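Side-chain contacts in conserved Archaeal protein (Sulfolobus acidocaldarius, PDB 4OPC), which catalyses the FAD-dependent reduction of geranylgeranyl chains in archaeal membrane lipid precursors, hydrogenating each double bond to give saturated archaeols: residues 154-157 and 163-166; 15-20 and 285-290; 291-296 and 335-340. One frame throughout, in Å; residues are numbered along the deposited sequence. Where two conformers were deposited one is given.

Interaction 1 (154-157 and 163-166). With FDA (dihydroflavine-adenine dinucleotide), chain B.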
loop_
_atom_site.group_PDB
_atom_site.type_symbol
_atom_site.label_atom_id
_atom_site.label_comp_id
_atom_site.label_asym_id
_atom_site.label_seq_id
_atom_site.Cartn_x
_atom_site.Cartn_y
_atom_site.Cartn_z
ATOM N N VAL A 154 -7.024 -19.849 -2.047
ATOM C CA VAL A 154 -7.762 -18.617 -1.820
ATOM C C VAL A 154 -6.760 -17.467 -1.914
ATOM O O VAL A 154 -5.676 -17.529 -1.317
ATOM C CB VAL A 154 -8.425 -18.597 -0.432
ATOM C CG1 VAL A 154 -8.916 -17.191 -0.083
ATOM C CG2 VAL A 154 -9.598 -19.566 -0.372
ATOM N N VAL A 155 -7.102 -16.440 -2.683
ATOM C CA VAL A 155 -6.325 -15.211 -2.703
ATOM C C VAL A 155 -7.078 -14.225 -1.828
ATOM O O VAL A 155 -8.205 -13.833 -2.145
ATOM C CB VAL A 155 -6.173 -14.665 -4.138
ATOM C CG1 VAL A 155 -5.488 -13.314 -4.113
ATOM C CG2 VAL A 155 -5.388 -15.649 -4.996
ATOM N N GLU A 156 -6.485 -13.877 -0.687
ATOM C CA GLU A 156 -7.101 -12.984 0.280
ATOM C C GLU A 156 -6.704 -11.558 -0.081
ATOM O O GLU A 156 -5.563 -11.144 0.120
ATOM C CB GLU A 156 -6.621 -13.338 1.695
ATOM C CG GLU A 156 -7.695 -13.259 2.779
ATOM C CD GLU A 156 -7.897 -11.865 3.366
ATOM O OE1 GLU A 156 -7.546 -10.873 2.703
ATOM O OE2 GLU A 156 -8.456 -11.758 4.478
ATOM N N ALA A 157 -7.658 -10.820 -0.630
ATOM C CA ALA A 157 -7.424 -9.483 -1.146
ATOM C C ALA A 157 -8.467 -8.527 -0.560
ATOM O O ALA A 157 -9.002 -7.662 -1.260
ATOM C CB ALA A 157 -7.488 -9.498 -2.668
ATOM N N SER A 163 -10.663 -9.460 6.352
ATOM C CA SER A 163 -11.882 -10.030 6.906
ATOM C C SER A 163 -12.031 -11.539 6.742
ATOM O O SER A 163 -12.972 -12.134 7.280
ATOM C CB SER A 163 -13.082 -9.333 6.281
ATOM O OG SER A 163 -13.108 -9.581 4.885
ATOM N N PHE A 164 -11.132 -12.152 5.988
ATOM C CA PHE A 164 -11.132 -13.600 5.842
ATOM C C PHE A 164 -10.006 -14.229 6.651
ATOM O O PHE A 164 -10.246 -15.097 7.494
ATOM C CB PHE A 164 -11.026 -13.948 4.355
ATOM C CG PHE A 164 -11.100 -15.417 4.046
ATOM C CD1 PHE A 164 -12.328 -16.038 3.888
ATOM C CD2 PHE A 164 -9.950 -16.161 3.861
ATOM C CE1 PHE A 164 -12.401 -17.381 3.560
ATOM C CE2 PHE A 164 -10.028 -17.508 3.540
ATOM C CZ PHE A 164 -11.256 -18.109 3.392
ATOM N N ARG A 165 -8.774 -13.773 6.432
ATOM C CA ARG A 165 -7.639 -14.364 7.142
ATOM C C ARG A 165 -7.714 -14.172 8.655
ATOM O O ARG A 165 -7.176 -14.994 9.410
ATOM C CB ARG A 165 -6.299 -13.872 6.584
ATOM C CG ARG A 165 -5.975 -12.403 6.840
ATOM C CD ARG A 165 -4.669 -12.056 6.134
ATOM N NE ARG A 165 -4.135 -10.736 6.468
ATOM C CZ ARG A 165 -3.406 -10.470 7.547
ATOM N NH1 ARG A 165 -3.117 -11.434 8.415
ATOM N NH2 ARG A 165 -2.972 -9.233 7.762
ATOM N N SER A 166 -8.388 -13.117 9.111
ATOM C CA SER A 166 -8.512 -12.887 10.550
ATOM C C SER A 166 -9.401 -13.928 11.217
ATOM O O SER A 166 -9.459 -13.999 12.443
ATOM C CB SER A 166 -9.058 -11.496 10.845
ATOM O OG SER A 166 -10.367 -11.347 10.329
HETATM P PA FDA B . -9.148 -2.387 -1.281
HETATM O O1A FDA B . -9.557 -1.981 0.081
HETATM O O2A FDA B . -9.116 -1.309 -2.357
HETATM O O5B FDA B . -10.110 -3.537 -1.788
HETATM C C5B FDA B . -10.541 -4.581 -0.892
HETATM C C4B FDA B . -11.830 -5.135 -1.437
HETATM O O4B FDA B . -12.201 -6.310 -0.687
HETATM C C3B FDA B . -13.026 -4.179 -1.373
HETATM O O3B FDA B . -13.557 -3.934 -2.674
HETATM C C2B FDA B . -14.001 -4.871 -0.401
HETATM O O2B FDA B . -15.361 -4.655 -0.745
HETATM C C1B FDA B . -13.609 -6.333 -0.557
HETATM N N9A FDA B . -13.894 -7.220 0.563
HETATM C C8A FDA B . -13.430 -7.109 1.851
HETATM N N7A FDA B . -13.783 -8.103 2.633
HETATM C C5A FDA B . -14.520 -8.930 1.799
HETATM C C6A FDA B . -15.132 -10.181 2.007
HETATM N N6A FDA B . -15.055 -10.865 3.150
HETATM N N1A FDA B . -15.740 -10.761 0.953
HETATM C C2A FDA B . -15.786 -10.100 -0.209
HETATM N N3A FDA B . -15.213 -8.939 -0.535
HETATM C C4A FDA B . -14.567 -8.417 0.514
HETATM N N1 FDA B . -2.222 4.426 -2.835
HETATM C C2 FDA B . -1.681 4.871 -4.015
HETATM O O2 FDA B . -1.055 4.119 -4.755
HETATM N N3 FDA B . -1.900 6.182 -4.347
HETATM C C4 FDA B . -2.510 7.147 -3.574
HETATM O O4 FDA B . -2.756 8.250 -4.057
HETATM C C4X FDA B . -2.992 6.652 -2.342
HETATM N N5 FDA B . -3.649 7.504 -1.503
HETATM C C5X FDA B . -4.415 7.005 -0.469
HETATM C C6 FDA B . -5.300 7.828 0.213
HETATM C C7 FDA B . -6.146 7.332 1.194
HETATM C C7M FDA B . -7.177 8.242 1.808
HETATM C C8 FDA B . -6.075 5.975 1.542
HETATM C C8M FDA B . -7.031 5.391 2.557
HETATM C C9 FDA B . -5.171 5.146 0.874
HETATM C C9A FDA B . -4.358 5.639 -0.140
HETATM N N10 FDA B . -3.462 4.822 -0.866
HETATM C C10 FDA B . -2.888 5.305 -2.022
HETATM C "C1'" FDA B . -3.369 3.362 -0.612
HETATM C "C2'" FDA B . -4.228 2.578 -1.621
HETATM O "O2'" FDA B . -5.518 3.182 -1.761
HETATM C "C3'" FDA B . -4.417 1.133 -1.152
HETATM O "O3'" FDA B . -3.147 0.620 -0.773
HETATM C "C4'" FDA B . -4.982 0.170 -2.206
HETATM O "O4'" FDA B . -6.134 0.712 -2.849
HETATM C "C5'" FDA B . -5.310 -1.174 -1.599
HETATM O "O5'" FDA B . -5.934 -2.020 -2.586
HETATM P P FDA B . -6.530 -3.429 -2.151
HETATM O O1P FDA B . -7.072 -4.048 -3.373
HETATM O O2P FDA B . -5.532 -4.229 -1.327
HETATM O O3P FDA B . -7.702 -3.079 -1.119
#
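Glu156, at the end of strand 153-156, turns one carboxylate oxygen onto two successive amides of the loop at 163-166. Arg165 N meets OE2 of Glu156 at 2.8 Å on the anti lone pair, the one facing away from OE1, with an almost straight N-H...O angle of 174°. Phe164 N reaches the same Glu156 OE2 at 3.1 Å, also from the anti side but tilted out of the carboxylate plane and less straight. Thr158 OG1 and Ser290 OG take OE1, so both oxygens of this buried acid are engaged. The carboxylate and the Phe164 ring cross with their planes 64° apart, and Glu156 CG rests 3.8 Å from Phe164 CD2. With its CG anti to the backbone N (chi1 -176°), Phe164 carries CE2 to 3.8 Å from Val154 CG1, the two side chains arriving from opposite directions. Replacing Glu156 with an alanine would probably leave both loop amides without their acceptor and the loop less firmly held. One residue before Phe164, Ser163 OG donates to adenine N7A of the cofactor at 2.8 Å. This is the adenosine end of a Rossmann-type FAD site, where the loop following a central parallel strand closes beside the adenine.

Interaction 2 (15-20 and 285-290). With FDA (dihydroflavine-adenine dinucleotide), chain B.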
loop_
_atom_site.group_PDB
_atom_site.type_symbol
_atom_site.label_atom_id
_atom_site.label_comp_id
_atom_site.label_asym_id
_atom_site.label_seq_id
_atom_site.Cartn_x
_atom_site.Cartn_y
_atom_site.Cartn_z
ATOM N N GLY A 15 -10.484 -5.088 -5.407
ATOM C CA GLY A 15 -9.787 -3.816 -5.559
ATOM C C GLY A 15 -8.566 -3.987 -6.441
ATOM O O GLY A 15 -8.492 -4.945 -7.202
ATOM N N PHE A 16 -7.600 -3.081 -6.355
ATOM C CA PHE A 16 -6.434 -3.211 -7.228
ATOM C C PHE A 16 -5.706 -4.529 -7.007
ATOM O O PHE A 16 -5.188 -5.118 -7.954
ATOM C CB PHE A 16 -5.462 -2.044 -7.043
ATOM C CG PHE A 16 -5.648 -0.931 -8.038
ATOM C CD1 PHE A 16 -6.897 -0.353 -8.235
ATOM C CD2 PHE A 16 -4.572 -0.448 -8.762
ATOM C CE1 PHE A 16 -7.060 0.687 -9.139
ATOM C CE2 PHE A 16 -4.733 0.585 -9.673
ATOM C CZ PHE A 16 -5.978 1.163 -9.855
ATOM N N ALA A 17 -5.676 -5.016 -5.766
ATOM C CA ALA A 17 -4.972 -6.269 -5.516
ATOM C C ALA A 17 -5.703 -7.455 -6.141
ATOM O O ALA A 17 -5.151 -8.167 -6.978
ATOM C CB ALA A 17 -4.768 -6.478 -4.020
ATOM N N GLY A 18 -6.963 -7.658 -5.765
ATOM C CA GLY A 18 -7.716 -8.794 -6.275
ATOM C C GLY A 18 -7.913 -8.765 -7.776
ATOM O O GLY A 18 -7.830 -9.806 -8.453
ATOM N N SER A 19 -8.194 -7.574 -8.305
ATOM C CA SER A 19 -8.409 -7.451 -9.743
ATOM C C SER A 19 -7.130 -7.749 -10.521
ATOM O O SER A 19 -7.191 -8.347 -11.597
ATOM C CB SER A 19 -8.984 -6.082 -10.127
ATOM O OG SER A 19 -8.048 -5.045 -9.904
ATOM N N SER A 20 -5.978 -7.352 -9.988
ATOM C CA SER A 20 -4.686 -7.671 -10.606
ATOM C C SER A 20 -4.457 -9.172 -10.638
ATOM O O SER A 20 -4.036 -9.732 -11.642
ATOM C CB SER A 20 -3.533 -6.993 -9.862
ATOM O OG SER A 20 -3.509 -5.612 -10.139
ATOM N N ILE A 285 -2.976 -17.372 -0.253
ATOM C CA ILE A 285 -2.032 -16.272 -0.452
ATOM C C ILE A 285 -2.752 -14.981 -0.092
ATOM O O ILE A 285 -3.950 -14.839 -0.376
ATOM C CB ILE A 285 -1.522 -16.229 -1.903
ATOM C CG1 ILE A 285 -0.509 -17.355 -2.134
ATOM C CG2 ILE A 285 -0.930 -14.843 -2.256
ATOM C CD1 ILE A 285 -0.106 -17.509 -3.598
ATOM N N VAL A 286 -2.038 -14.051 0.547
ATOM C CA VAL A 286 -2.586 -12.766 0.945
ATOM C C VAL A 286 -1.899 -11.653 0.164
ATOM O O VAL A 286 -0.674 -11.653 0.023
ATOM C CB VAL A 286 -2.362 -12.547 2.454
ATOM C CG1 VAL A 286 -2.957 -11.218 2.900
ATOM C CG2 VAL A 286 -2.965 -13.701 3.240
ATOM N N ILE A 287 -2.686 -10.709 -0.351
ATOM C CA ILE A 287 -2.154 -9.635 -1.192
ATOM C C ILE A 287 -2.753 -8.274 -0.830
ATOM O O ILE A 287 -3.728 -8.184 -0.065
ATOM C CB ILE A 287 -2.350 -9.922 -2.701
ATOM C CG1 ILE A 287 -3.837 -10.014 -3.044
ATOM C CG2 ILE A 287 -1.624 -11.198 -3.117
ATOM C CD1 ILE A 287 -4.098 -10.135 -4.541
ATOM N N GLY A 288 -2.167 -7.209 -1.369
ATOM C CA GLY A 288 -2.680 -5.868 -1.148
ATOM C C GLY A 288 -2.615 -5.403 0.298
ATOM O O GLY A 288 -1.778 -5.875 1.089
ATOM N N ASP A 289 -3.500 -4.476 0.652
ATOM C CA ASP A 289 -3.512 -3.952 2.016
ATOM C C ASP A 289 -3.660 -5.059 3.062
ATOM O O ASP A 289 -3.131 -4.923 4.167
ATOM C CB ASP A 289 -4.642 -2.932 2.237
ATOM C CG ASP A 289 -4.377 -1.572 1.597
ATOM O OD1 ASP A 289 -3.295 -1.357 1.013
ATOM O OD2 ASP A 289 -5.280 -0.705 1.696
ATOM N N SER A 290 -4.393 -6.129 2.742
ATOM C CA SER A 290 -4.525 -7.232 3.685
ATOM C C SER A 290 -3.177 -7.845 4.031
ATOM O O SER A 290 -3.005 -8.362 5.125
ATOM C CB SER A 290 -5.455 -8.298 3.111
ATOM O OG SER A 290 -5.639 -9.335 4.057
HETATM P PA FDA B . -9.148 -2.387 -1.281
HETATM O O1A FDA B . -9.557 -1.981 0.081
HETATM O O2A FDA B . -9.116 -1.309 -2.357
HETATM O O5B FDA B . -10.110 -3.537 -1.788
HETATM C C5B FDA B . -10.541 -4.581 -0.892
HETATM C C4B FDA B . -11.830 -5.135 -1.437
HETATM O O4B FDA B . -12.201 -6.310 -0.687
HETATM C C3B FDA B . -13.026 -4.179 -1.373
HETATM O O3B FDA B . -13.557 -3.934 -2.674
HETATM C C2B FDA B . -14.001 -4.871 -0.401
HETATM O O2B FDA B . -15.361 -4.655 -0.745
HETATM C C1B FDA B . -13.609 -6.333 -0.557
HETATM N N9A FDA B . -13.894 -7.220 0.563
HETATM C C8A FDA B . -13.430 -7.109 1.851
HETATM N N7A FDA B . -13.783 -8.103 2.633
HETATM C C5A FDA B . -14.520 -8.930 1.799
HETATM C C6A FDA B . -15.132 -10.181 2.007
HETATM N N6A FDA B . -15.055 -10.865 3.150
HETATM N N1A FDA B . -15.740 -10.761 0.953
HETATM C C2A FDA B . -15.786 -10.100 -0.209
HETATM N N3A FDA B . -15.213 -8.939 -0.535
HETATM C C4A FDA B . -14.567 -8.417 0.514
HETATM N N1 FDA B . -2.222 4.426 -2.835
HETATM C C2 FDA B . -1.681 4.871 -4.015
HETATM O O2 FDA B . -1.055 4.119 -4.755
HETATM N N3 FDA B . -1.900 6.182 -4.347
HETATM C C4 FDA B . -2.510 7.147 -3.574
HETATM O O4 FDA B . -2.756 8.250 -4.057
HETATM C C4X FDA B . -2.992 6.652 -2.342
HETATM N N5 FDA B . -3.649 7.504 -1.503
HETATM C C5X FDA B . -4.415 7.005 -0.469
HETATM C C6 FDA B . -5.300 7.828 0.213
HETATM C C7 FDA B . -6.146 7.332 1.194
HETATM C C7M FDA B . -7.177 8.242 1.808
HETATM C C8 FDA B . -6.075 5.975 1.542
HETATM C C8M FDA B . -7.031 5.391 2.557
HETATM C C9 FDA B . -5.171 5.146 0.874
HETATM C C9A FDA B . -4.358 5.639 -0.140
HETATM N N10 FDA B . -3.462 4.822 -0.866
HETATM C C10 FDA B . -2.888 5.305 -2.022
HETATM C "C1'" FDA B . -3.369 3.362 -0.612
HETATM C "C2'" FDA B . -4.228 2.578 -1.621
HETATM O "O2'" FDA B . -5.518 3.182 -1.761
HETATM C "C3'" FDA B . -4.417 1.133 -1.152
HETATM O "O3'" FDA B . -3.147 0.620 -0.773
HETATM C "C4'" FDA B . -4.982 0.170 -2.206
HETATM O "O4'" FDA B . -6.134 0.712 -2.849
HETATM C "C5'" FDA B . -5.310 -1.174 -1.599
HETATM O "O5'" FDA B . -5.934 -2.020 -2.586
HETATM P P FDA B . -6.530 -3.429 -2.151
HETATM O O1P FDA B . -7.072 -4.048 -3.373
HETATM O O2P FDA B . -5.532 -4.229 -1.327
HETATM O O3P FDA B . -7.702 -3.079 -1.119
#
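Ala17, Ile287 and Gly288 meet where the first helix of the Rossmann-type FAD-binding fold comes down on the loop after strand 284-286. Helix 16-25 follows a glycine-rich turn that fits the GxGxxG pattern, and Ala17 sits in its first turn with its methyl directed at the loop. Ala17 CB lies 3.6 Å from Gly288 CA and 3.8 Å from Ile287 CD1, a van der Waals contact, with no hydrogen bond between the two segments. In Ile287, CG1 is tucked between the backbone N and the carbonyl carbon (chi1 62°), and the rest of the chain extends from there, carrying CD1 to 3.3 Å from Ala17 O. Gly288 has a positive phi of 64°, and the approach is so tight that a CB on it would collide with both Ala17 CB and the flavin-side phosphate oxygen O2P. The methyl of Ala17 also packs beside that phosphate, while its amide N donates to O1P at 2.9 Å, close to the helix N-terminus, whose dipole would be expected to help stabilise the negative charge. The loop grips the same phosphate from its own side, Asp289 N donating to O2P at 2.8 Å. One residue thus serves two parts of the cofactor, because the carboxylate oxygen OD1 of Asp289 also accepts a hydrogen bond from the ribityl hydroxyl O3', 2.7 Å away.

Interaction 3 (291-296 and 335-340). With PGT ((1S)-2-{[{[(2R)-2,3-dihydroxypropyl]oxy}(hydroxy)phosphoryl]oxy}-1-[(palmitoyloxy)methyl]ethyl stearate), chain C.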
loop_
_atom_site.group_PDB
_atom_site.type_symbol
_atom_site.label_atom_id
_atom_site.label_comp_id
_atom_site.label_asym_id
_atom_site.label_seq_id
_atom_site.Cartn_x
_atom_site.Cartn_y
_atom_site.Cartn_z
ATOM N N GLY A 291 -2.241 -7.800 3.086
ATOM C CA GLY A 291 -0.889 -8.291 3.299
ATOM C C GLY A 291 0.114 -7.192 3.604
ATOM O O GLY A 291 1.321 -7.432 3.571
ATOM N N PHE A 292 -0.382 -5.989 3.870
ATOM C CA PHE A 292 0.448 -4.821 4.212
ATOM C C PHE A 292 1.449 -4.468 3.108
ATOM O O PHE A 292 2.630 -4.255 3.391
ATOM C CB PHE A 292 1.194 -5.005 5.551
ATOM C CG PHE A 292 0.329 -5.509 6.682
ATOM C CD1 PHE A 292 -0.990 -5.089 6.833
ATOM C CD2 PHE A 292 0.850 -6.417 7.600
ATOM C CE1 PHE A 292 -1.763 -5.541 7.875
ATOM C CE2 PHE A 292 0.068 -6.890 8.639
ATOM C CZ PHE A 292 -1.236 -6.459 8.774
ATOM N N THR A 293 0.985 -4.360 1.869
ATOM C CA THR A 293 1.886 -4.074 0.743
ATOM C C THR A 293 2.243 -2.583 0.497
ATOM O O THR A 293 3.014 -2.251 -0.399
ATOM C CB THR A 293 1.375 -4.738 -0.544
ATOM O OG1 THR A 293 0.004 -4.369 -0.764
ATOM C CG2 THR A 293 1.460 -6.252 -0.420
ATOM N N VAL A 294 1.743 -1.698 1.332
ATOM C CA VAL A 294 1.867 -0.269 1.085
ATOM C C VAL A 294 3.275 0.251 1.391
ATOM O O VAL A 294 3.906 -0.174 2.371
ATOM C CB VAL A 294 0.857 0.457 1.963
ATOM C CG1 VAL A 294 0.962 1.969 1.798
ATOM C CG2 VAL A 294 -0.551 -0.029 1.629
ATOM N N ASN A 295 3.769 1.163 0.555
ATOM C CA ASN A 295 5.041 1.847 0.817
ATOM C C ASN A 295 4.987 2.608 2.155
ATOM O O ASN A 295 4.146 3.490 2.337
ATOM C CB ASN A 295 5.328 2.828 -0.316
ATOM C CG ASN A 295 6.701 3.430 -0.229
ATOM O OD1 ASN A 295 7.006 4.198 0.697
ATOM N ND2 ASN A 295 7.551 3.095 -1.188
ATOM N N PRO A 296 5.863 2.263 3.111
ATOM C CA PRO A 296 5.737 2.882 4.441
ATOM C C PRO A 296 6.079 4.372 4.508
ATOM O O PRO A 296 5.663 5.036 5.458
ATOM C CB PRO A 296 6.732 2.083 5.306
ATOM C CG PRO A 296 6.840 0.757 4.598
ATOM C CD PRO A 296 6.739 1.076 3.131
ATOM N N ILE A 335 9.035 -15.042 -2.119
ATOM C CA ILE A 335 10.297 -14.759 -2.798
ATOM C C ILE A 335 10.121 -13.659 -3.849
ATOM O O ILE A 335 10.886 -12.684 -3.885
ATOM C CB ILE A 335 10.859 -16.013 -3.470
ATOM C CG1 ILE A 335 10.995 -17.166 -2.463
ATOM C CG2 ILE A 335 12.186 -15.692 -4.153
ATOM C CD1 ILE A 335 11.780 -16.813 -1.228
ATOM N N CYS A 336 9.100 -13.811 -4.686
ATOM C CA CYS A 336 8.792 -12.836 -5.733
ATOM C C CYS A 336 8.484 -11.474 -5.130
ATOM O O CYS A 336 9.081 -10.463 -5.528
ATOM C CB CYS A 336 7.596 -13.325 -6.570
ATOM S SG CYS A 336 6.847 -12.134 -7.772
ATOM N N TYR A 337 7.580 -11.429 -4.153
ATOM C CA TYR A 337 7.176 -10.133 -3.613
ATOM C C TYR A 337 8.295 -9.411 -2.873
ATOM O O TYR A 337 8.459 -8.200 -3.042
ATOM C CB TYR A 337 5.917 -10.223 -2.736
ATOM C CG TYR A 337 5.473 -8.843 -2.371
ATOM C CD1 TYR A 337 4.782 -8.053 -3.286
ATOM C CD2 TYR A 337 5.821 -8.274 -1.155
ATOM C CE1 TYR A 337 4.420 -6.753 -2.974
ATOM C CE2 TYR A 337 5.463 -6.975 -0.845
ATOM C CZ TYR A 337 4.767 -6.218 -1.765
ATOM O OH TYR A 337 4.417 -4.920 -1.494
ATOM N N VAL A 338 9.054 -10.136 -2.057
ATOM C CA VAL A 338 10.190 -9.519 -1.368
ATOM C C VAL A 338 11.214 -8.975 -2.369
ATOM O O VAL A 338 11.705 -7.856 -2.200
ATOM C CB VAL A 338 10.835 -10.492 -0.355
ATOM C CG1 VAL A 338 12.141 -9.928 0.169
ATOM C CG2 VAL A 338 9.861 -10.769 0.798
ATOM N N ASN A 339 11.494 -9.716 -3.434
ATOM C CA ASN A 339 12.416 -9.216 -4.453
ATOM C C ASN A 339 11.882 -7.978 -5.177
ATOM O O ASN A 339 12.628 -7.036 -5.448
ATOM C CB ASN A 339 12.745 -10.300 -5.477
ATOM C CG ASN A 339 13.648 -11.384 -4.919
ATOM O OD1 ASN A 339 14.317 -11.189 -3.906
ATOM N ND2 ASN A 339 13.678 -12.531 -5.587
ATOM N N GLU A 340 10.589 -7.967 -5.490
ATOM C CA GLU A 340 10.033 -6.888 -6.303
ATOM C C GLU A 340 9.710 -5.619 -5.522
ATOM O O GLU A 340 9.691 -4.536 -6.111
ATOM C CB GLU A 340 8.759 -7.359 -7.028
ATOM C CG GLU A 340 8.958 -8.490 -8.040
ATOM C CD GLU A 340 9.752 -8.074 -9.271
ATOM O OE1 GLU A 340 9.957 -6.861 -9.481
ATOM O OE2 GLU A 340 10.166 -8.969 -10.035
HETATM C C48 PGT C . 5.142 9.297 6.975
HETATM C C47 PGT C . 4.643 7.868 6.899
HETATM C C46 PGT C . 3.155 7.871 6.619
HETATM C C45 PGT C . 2.882 8.659 5.353
HETATM C C44 PGT C . 1.602 8.187 4.696
HETATM C C43 PGT C . 0.499 9.205 4.917
HETATM C C42 PGT C . -0.799 8.627 4.399
HETATM C C41 PGT C . -0.684 8.510 2.900
HETATM C C40 PGT C . -2.048 8.591 2.261
HETATM C C39 PGT C . -1.859 9.174 0.879
HETATM C C38 PGT C . -0.891 8.320 0.100
HETATM C C37 PGT C . -0.580 9.009 -1.207
HETATM C C36 PGT C . 0.303 8.094 -2.020
HETATM C C35 PGT C . 0.922 8.840 -3.179
HETATM C C34 PGT C . 1.750 7.869 -3.998
HETATM C C33 PGT C . 2.656 8.592 -4.971
HETATM C C32 PGT C . 2.771 7.828 -6.276
HETATM C C31 PGT C . 3.763 6.679 -6.194
HETATM O O31 PGT C . 3.381 5.570 -6.516
HETATM O O2 PGT C . 5.096 6.863 -5.749
HETATM C C2 PGT C . 6.102 6.938 -6.743
HETATM C C1 PGT C . 6.546 5.582 -7.251
HETATM O O3P PGT C . 5.725 4.475 -6.932
HETATM P P PGT C . 6.338 3.324 -6.028
HETATM O O1P PGT C . 7.129 4.049 -4.962
HETATM O O2P PGT C . 5.254 2.464 -5.395
HETATM O O4P PGT C . 7.319 2.362 -6.832
HETATM C C4 PGT C . 7.843 2.689 -8.103
HETATM C C5 PGT C . 8.843 1.652 -8.563
HETATM O O5 PGT C . 8.417 1.101 -9.788
HETATM C C6 PGT C . 8.961 0.565 -7.521
HETATM O O6 PGT C . 8.357 -0.629 -7.963
HETATM C C3 PGT C . 7.378 7.561 -6.205
HETATM O O3 PGT C . 7.231 8.911 -5.837
HETATM C C11 PGT C . 8.039 9.261 -4.738
HETATM O O11 PGT C . 9.195 8.891 -4.695
HETATM C C12 PGT C . 7.463 10.086 -3.605
HETATM C C13 PGT C . 8.570 10.728 -2.797
HETATM C C14 PGT C . 7.955 11.522 -1.663
HETATM C C15 PGT C . 7.977 10.713 -0.384
HETATM C C16 PGT C . 7.492 11.555 0.777
HETATM C C17 PGT C . 8.496 11.454 1.906
HETATM C C18 PGT C . 8.224 12.511 2.955
HETATM C C19 PGT C . 9.399 12.597 3.908
HETATM C C20 PGT C . 10.601 13.224 3.228
HETATM C C21 PGT C . 11.032 14.459 3.993
HETATM C C22 PGT C . 12.531 14.647 3.894
HETATM C C23 PGT C . 13.000 15.446 5.092
HETATM C C24 PGT C . 14.510 15.421 5.180
HETATM C C25 PGT C . 14.933 14.953 6.556
HETATM C C26 PGT C . 15.889 13.785 6.426
#
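Tyr337 pushes its hydroxyl against carbon rather than a polar partner of Thr293: OH lies 3.2 Å from Thr293 CB. Thr293 O is equally near, but the angle is too poor for a hydrogen bond. Both polar atoms are served elsewhere, Tyr337 OH by Gln345 OE1 and Thr293 O by Ser304 OG. The two side chains cross obliquely, and the methyl of Thr293 does most of the touching, its CG2 sitting 3.6 Å from Tyr337 CZ and 3.9 Å from CE1. With chi1 at 53°, OG1 of Thr293 stands between the backbone N and the carbonyl carbon and CG2 lies anti to that carbonyl carbon, which puts the methyl against the ring. Tyr337, with CG anti to its own backbone N (chi1 -173°), bridges from helix 332-357 to the loop, Tyr337 CA and Thr293 CA being 9.1 Å apart. That loop runs from the last parallel strand of the Rossmann-type sheet, strand 284-286, to helix 302-322, touching the cofactor with Val294 and lining the lipid pocket with Asn295 and Pro296. The helix carrying Tyr337 is joined to helix 302-322 by the disulfide Cys336-Cys311, and has a wider pi-type turn at 338-340. Farther along the loop, Asn295 OD1 accepts from the backbone N of Val297 and of His298, while its ND2 bonds to Tyr341 OH. Tyr341 and His298 in turn hydrogen-bond the bound phospholipid, and Pro296 O comes within 3.3 Å of carbon C47 in one of its acyl chains.

How the interactions relate
Interactions 1 and 2 lie 9 Å apart, centre to centre, on neighbouring strands of one sheet, and take hold of the same cofactor, at its adenine and at its phosphate and ribityl parts respectively. Glu156 N to Ile285 O, at 2.7 Å, probably bonds the strands, and Arg165 NH2 probably bonds Ser290 O at 2.8 Å. From there the chain runs straight into interaction 3, whose centre is 11 Å from that of interaction 2; Gly288 O and Thr293 OG1, 3.0 Å apart, are a probable hydrogen bond between them. Interaction 3 leads on to the lipid pocket, and Arg165 NH2 reaches across to pack on Phe292 CZ.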